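Local coordinates for protein type II 3-hydroxyacyl-CoA dehydrogenase (Thermus thermophilus, PDB 1UAY) that probably oxidises 3-hydroxyacyl-CoA thioesters to 3-ketoacyl-CoA in fatty-acid beta-oxidation, as a tetrameric short-chain dehydrogenase of the Rossmann type, at residues R110-A113 and W114-E118; R164-A167 and G168-I171. All coordinates share one frame; numbering follows the deposited sequence. Where two conformers were deposited one is given.

Contact 1 of 2, residues R110-A113 and W114-E118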
loop_
_atom_site.group_PDB
_atom_site.type_symbol
_atom_site.label_atom_id
_atom_site.label_comp_id
_atom_site.label_asym_id
_atom_site.label_seq_id
_atom_site.Cartn_x
_atom_site.Cartn_y
_atom_site.Cartn_z
ATOM N N ARG A 110 6.216 11.102 -21.595
ATOM C CA ARG A 110 7.533 11.577 -22.018
ATOM C C ARG A 110 7.460 12.644 -23.111
ATOM O O ARG A 110 8.211 13.622 -23.081
ATOM C CB ARG A 110 8.396 10.400 -22.502
ATOM C CG ARG A 110 8.023 9.888 -23.881
ATOM C CD ARG A 110 8.728 8.591 -24.277
ATOM N NE ARG A 110 8.337 8.232 -25.639
ATOM C CZ ARG A 110 9.084 8.429 -26.722
ATOM N NH1 ARG A 110 10.293 8.965 -26.623
ATOM N NH2 ARG A 110 8.591 8.140 -27.918
ATOM N N LEU A 111 6.551 12.463 -24.065
ATOM C CA LEU A 111 6.417 13.403 -25.172
ATOM C C LEU A 111 5.767 14.715 -24.755
ATOM O O LEU A 111 6.209 15.792 -25.167
ATOM C CB LEU A 111 5.637 12.747 -26.317
ATOM C CG LEU A 111 6.374 11.562 -26.955
ATOM C CD1 LEU A 111 5.485 10.894 -27.985
ATOM C CD2 LEU A 111 7.673 12.040 -27.597
ATOM N N ALA A 112 4.730 14.640 -23.930
ATOM C CA ALA A 112 4.072 15.854 -23.469
ATOM C C ALA A 112 5.021 16.626 -22.553
ATOM O O ALA A 112 5.177 17.840 -22.687
ATOM C CB ALA A 112 2.780 15.512 -22.727
ATOM N N ALA A 113 5.670 15.925 -21.630
ATOM C CA ALA A 113 6.586 16.590 -20.709
ATOM C C ALA A 113 7.718 17.303 -21.449
ATOM O O ALA A 113 8.052 18.444 -21.121
ATOM C CB ALA A 113 7.153 15.586 -19.711
ATOM N N TRP A 114 8.304 16.648 -22.446
ATOM C CA TRP A 114 9.387 17.267 -23.205
ATOM C C TRP A 114 8.886 18.540 -23.889
ATOM O O TRP A 114 9.564 19.569 -23.880
ATOM C CB TRP A 114 9.942 16.278 -24.244
ATOM C CG TRP A 114 11.052 16.835 -25.097
ATOM C CD1 TRP A 114 10.963 17.235 -26.401
ATOM C CD2 TRP A 114 12.406 17.085 -24.695
ATOM N NE1 TRP A 114 12.174 17.720 -26.835
ATOM C CE2 TRP A 114 13.078 17.640 -25.808
ATOM C CE3 TRP A 114 13.115 16.895 -23.503
ATOM C CZ2 TRP A 114 14.430 18.008 -25.763
ATOM C CZ3 TRP A 114 14.459 17.262 -23.458
ATOM C CH2 TRP A 114 15.100 17.812 -24.583
ATOM N N ALA A 115 7.688 18.475 -24.462
ATOM C CA ALA A 115 7.106 19.620 -25.158
ATOM C C ALA A 115 6.714 20.777 -24.239
ATOM O O ALA A 115 6.699 21.936 -24.666
ATOM C CB ALA A 115 5.891 19.165 -25.963
ATOM N N MET A 116 6.402 20.466 -22.984
ATOM C CA MET A 116 5.984 21.477 -22.013
ATOM C C MET A 116 7.130 22.042 -21.178
ATOM O O MET A 116 6.943 23.017 -20.451
ATOM C CB MET A 116 4.959 20.885 -21.033
ATOM C CG MET A 116 3.587 20.565 -21.608
ATOM S SD MET A 116 2.376 20.210 -20.302
ATOM C CE MET A 116 2.893 18.574 -19.795
ATOM N N ARG A 117 8.312 21.448 -21.295
ATOM C CA ARG A 117 9.448 21.844 -20.466
ATOM C C ARG A 117 9.895 23.299 -20.483
ATOM O O ARG A 117 10.532 23.750 -19.532
ATOM C CB ARG A 117 10.643 20.934 -20.755
ATOM C CG ARG A 117 11.434 21.300 -21.989
ATOM C CD ARG A 117 12.513 20.266 -22.259
ATOM N NE ARG A 117 13.453 20.718 -23.278
ATOM C CZ ARG A 117 13.143 20.911 -24.555
ATOM N NH1 ARG A 117 11.908 20.684 -24.988
ATOM N NH2 ARG A 117 14.066 21.354 -25.396
ATOM N N GLU A 118 9.578 24.031 -21.546
ATOM C CA GLU A 118 9.964 25.436 -21.623
ATOM C C GLU A 118 8.765 26.369 -21.452
ATOM O O GLU A 118 8.855 27.568 -21.711
ATOM C CB GLU A 118 10.666 25.732 -22.953
ATOM C CG GLU A 118 11.920 24.900 -23.193
ATOM C CD GLU A 118 12.682 25.337 -24.429
ATOM O OE1 GLU A 118 12.038 25.810 -25.384
ATOM O OE2 GLU A 118 13.921 25.199 -24.452
#

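Contact 2 of 2, residues R164-A167 and G168-I171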
loop_
_atom_site.group_PDB
_atom_site.type_symbol
_atom_site.label_atom_id
_atom_site.label_comp_id
_atom_site.label_asym_id
_atom_site.label_seq_id
_atom_site.Cartn_x
_atom_site.Cartn_y
_atom_site.Cartn_z
ATOM N N ARG A 164 8.934 12.884 -9.260
ATOM C CA ARG A 164 10.188 13.294 -8.645
ATOM C C ARG A 164 11.093 14.024 -9.625
ATOM O O ARG A 164 11.687 15.045 -9.282
ATOM C CB ARG A 164 10.904 12.076 -8.069
ATOM C CG ARG A 164 10.312 11.617 -6.752
ATOM C CD ARG A 164 10.889 10.288 -6.306
ATOM N NE ARG A 164 10.716 10.101 -4.870
ATOM C CZ ARG A 164 11.170 9.054 -4.189
ATOM N NH1 ARG A 164 11.813 8.073 -4.813
ATOM N NH2 ARG A 164 11.026 9.017 -2.873
ATOM N N GLU A 165 11.196 13.513 -10.846
ATOM C CA GLU A 165 12.046 14.156 -11.840
ATOM C C GLU A 165 11.417 15.416 -12.420
ATOM O O GLU A 165 12.067 16.463 -12.507
ATOM C CB GLU A 165 12.356 13.198 -12.988
ATOM C CG GLU A 165 13.327 13.786 -14.002
ATOM C CD GLU A 165 13.398 12.986 -15.283
ATOM O OE1 GLU A 165 13.214 11.754 -15.223
ATOM O OE2 GLU A 165 13.655 13.590 -16.347
ATOM N N LEU A 166 10.153 15.321 -12.812
ATOM C CA LEU A 166 9.486 16.458 -13.421
ATOM C C LEU A 166 9.247 17.618 -12.464
ATOM O O LEU A 166 8.930 18.727 -12.888
ATOM C CB LEU A 166 8.182 15.999 -14.085
ATOM C CG LEU A 166 8.421 15.017 -15.244
ATOM C CD1 LEU A 166 7.097 14.645 -15.896
ATOM C CD2 LEU A 166 9.361 15.639 -16.271
ATOM N N ALA A 167 9.413 17.363 -11.170
ATOM C CA ALA A 167 9.251 18.408 -10.164
ATOM C C ALA A 167 10.207 19.560 -10.471
ATOM O O ALA A 167 9.859 20.727 -10.298
ATOM C CB ALA A 167 9.545 17.847 -8.775
ATOM N N GLY A 168 11.409 19.218 -10.929
ATOM C CA GLY A 168 12.399 20.230 -11.255
ATOM C C GLY A 168 11.957 21.123 -12.398
ATOM O O GLY A 168 12.423 22.258 -12.525
ATOM N N TRP A 169 11.058 20.607 -13.232
ATOM C CA TRP A 169 10.541 21.351 -14.374
ATOM C C TRP A 169 9.185 21.983 -14.082
ATOM O O TRP A 169 8.585 22.603 -14.960
ATOM C CB TRP A 169 10.403 20.435 -15.595
ATOM C CG TRP A 169 11.678 19.773 -16.033
ATOM C CD1 TRP A 169 12.193 18.592 -15.579
ATOM C CD2 TRP A 169 12.593 20.255 -17.025
ATOM N NE1 TRP A 169 13.369 18.306 -16.232
ATOM C CE2 TRP A 169 13.638 19.311 -17.125
ATOM C CE3 TRP A 169 12.627 21.395 -17.841
ATOM C CZ2 TRP A 169 14.711 19.471 -18.009
ATOM C CZ3 TRP A 169 13.696 21.554 -18.721
ATOM C CH2 TRP A 169 14.722 20.596 -18.797
ATOM N N GLY A 170 8.694 21.821 -12.856
ATOM C CA GLY A 170 7.404 22.383 -12.503
ATOM C C GLY A 170 6.239 21.627 -13.121
ATOM O O GLY A 170 5.174 22.199 -13.357
ATOM N N ILE A 171 6.430 20.340 -13.395
ATOM C CA ILE A 171 5.363 19.533 -13.975
ATOM C C ILE A 171 4.956 18.447 -12.985
ATOM O O ILE A 171 5.783 17.644 -12.555
ATOM C CB ILE A 171 5.808 18.881 -15.306
ATOM C CG1 ILE A 171 6.103 19.976 -16.338
ATOM C CG2 ILE A 171 4.709 17.947 -15.831
ATOM C CD1 ILE A 171 6.802 19.474 -17.581
HETATM O O HOH W 1 13.260 17.194 -9.699
HETATM O O HOH W 2 15.067 15.886 -16.257
#

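Contact 1 of 2, residues R110-A113 and W114-E118
Met116 N gives its hydrogen to Ala112 O at 2.9 Å, nearly in line with the carbonyl bond, and makes a second, weak bond to Ala113 O at 3.2 Å. The N-H thus leans between an i-4 and an i-3 acceptor near the C-terminal end of helix 91-116. The two residues before it bond as in a regular alpha-helix, Trp114 N to Arg110 O and Ala115 N to Leu111 O. In one of its two modelled conformers the Met116 side chain folds back over the same carbonyl: its CG, anti to the carbonyl carbon (chi1 -70°), lies 3.3 Å from Ala112 O, and the bend at chi3 brings CE to 4.2 Å from Ala112 CB. Arg117 curls back on Trp114. Arg117 NH1 donates to Trp114 O at 2.8 Å, the oxygen lying in the guanidinium plane, while one face of the same group lies over Trp114 CZ2. The hydrogen bond to Trp114 O helps hold the guanidinium against a face of the indole, with NH1 above the plane and offset toward the rim, and it satisfies an oxygen near the helix end. At the other end, Leu111 CD2 sits over one face of the Arg110 guanidinium, whose nitrogens bond to His89 O of the second subunit and to Asn107 and form a salt bridge with Glu51. In the Rossmann-type fold, Leu111 and Ala115 pack on helix 51-64, Ala112 and Met116 on strand 67-72, and Ala113 on strand 128-133, while Trp114 meets Gly84 of the second subunit.

Contact 2 of 2, residues R164-A167 and G168-I171
Leu166 O accepts two backbone hydrogens, from Trp169 N at 2.9 Å and from Ile171 N at 3.0 Å, which reach it from opposite faces of its carbonyl plane. The Leu166 and Ile171 side chains cross at a slant, CB to CB at 3.9 Å, and Leu166 CD1 also approaches Ile171 CG2. The other branch, Leu166 CD2, comes 4.1 Å from Trp169 CD1. In Trp169, CG lies anti to the carbonyl carbon (chi1 -58°) and chi2 of 87° turns the ring so that its CD1 edge faces the helix, with Glu165 O and Leu166 CA beside that edge. The bond from Ile171 N to Leu166 O, with Gly170 N on Ala167 O at 3.0 Å, forms a Schellman motif that ends helix 146-166; Gly170 is its C-prime residue, with the positive phi (73°) that favours glycine. Directly after it the chain enters strand 171-178 of the parallel sheet. Water 2 lies in the plane of the indole, accepting from Trp169 NE1 at 3.0 Å and donating to Glu165 OE2 at 2.7 Å, and so ties the ring to the helix. The same carboxylate takes the backbone N-H groups of Ile82 and Leu83 of the second subunit, and Arg164 reaches from the helix to Gly141 O and Met239 O of that subunit.

Contacts 1 and 2 both lie at helix ends, on the same side of the chain's centre, with their centres about 11 Å apart, and they touch directly. Ala113 CB meets Leu166 CD1 at 3.9 Å, joining helices 91-116 and 146-166 near their ends, and close by Arg117 CB meets Trp169 CE3 at 3.6 Å. Each is mainly buried, with a partly exposed tryptophan. In contact 1 an arginine side chain bonds to a carbonyl oxygen and lies against one face of its tryptophan; in contact 2 the backbone closes the helix through glycine, and a water serves the indole N-H. Both reach the second subunit, whose Leu83 packs against Ala113, Leu166 and Trp169.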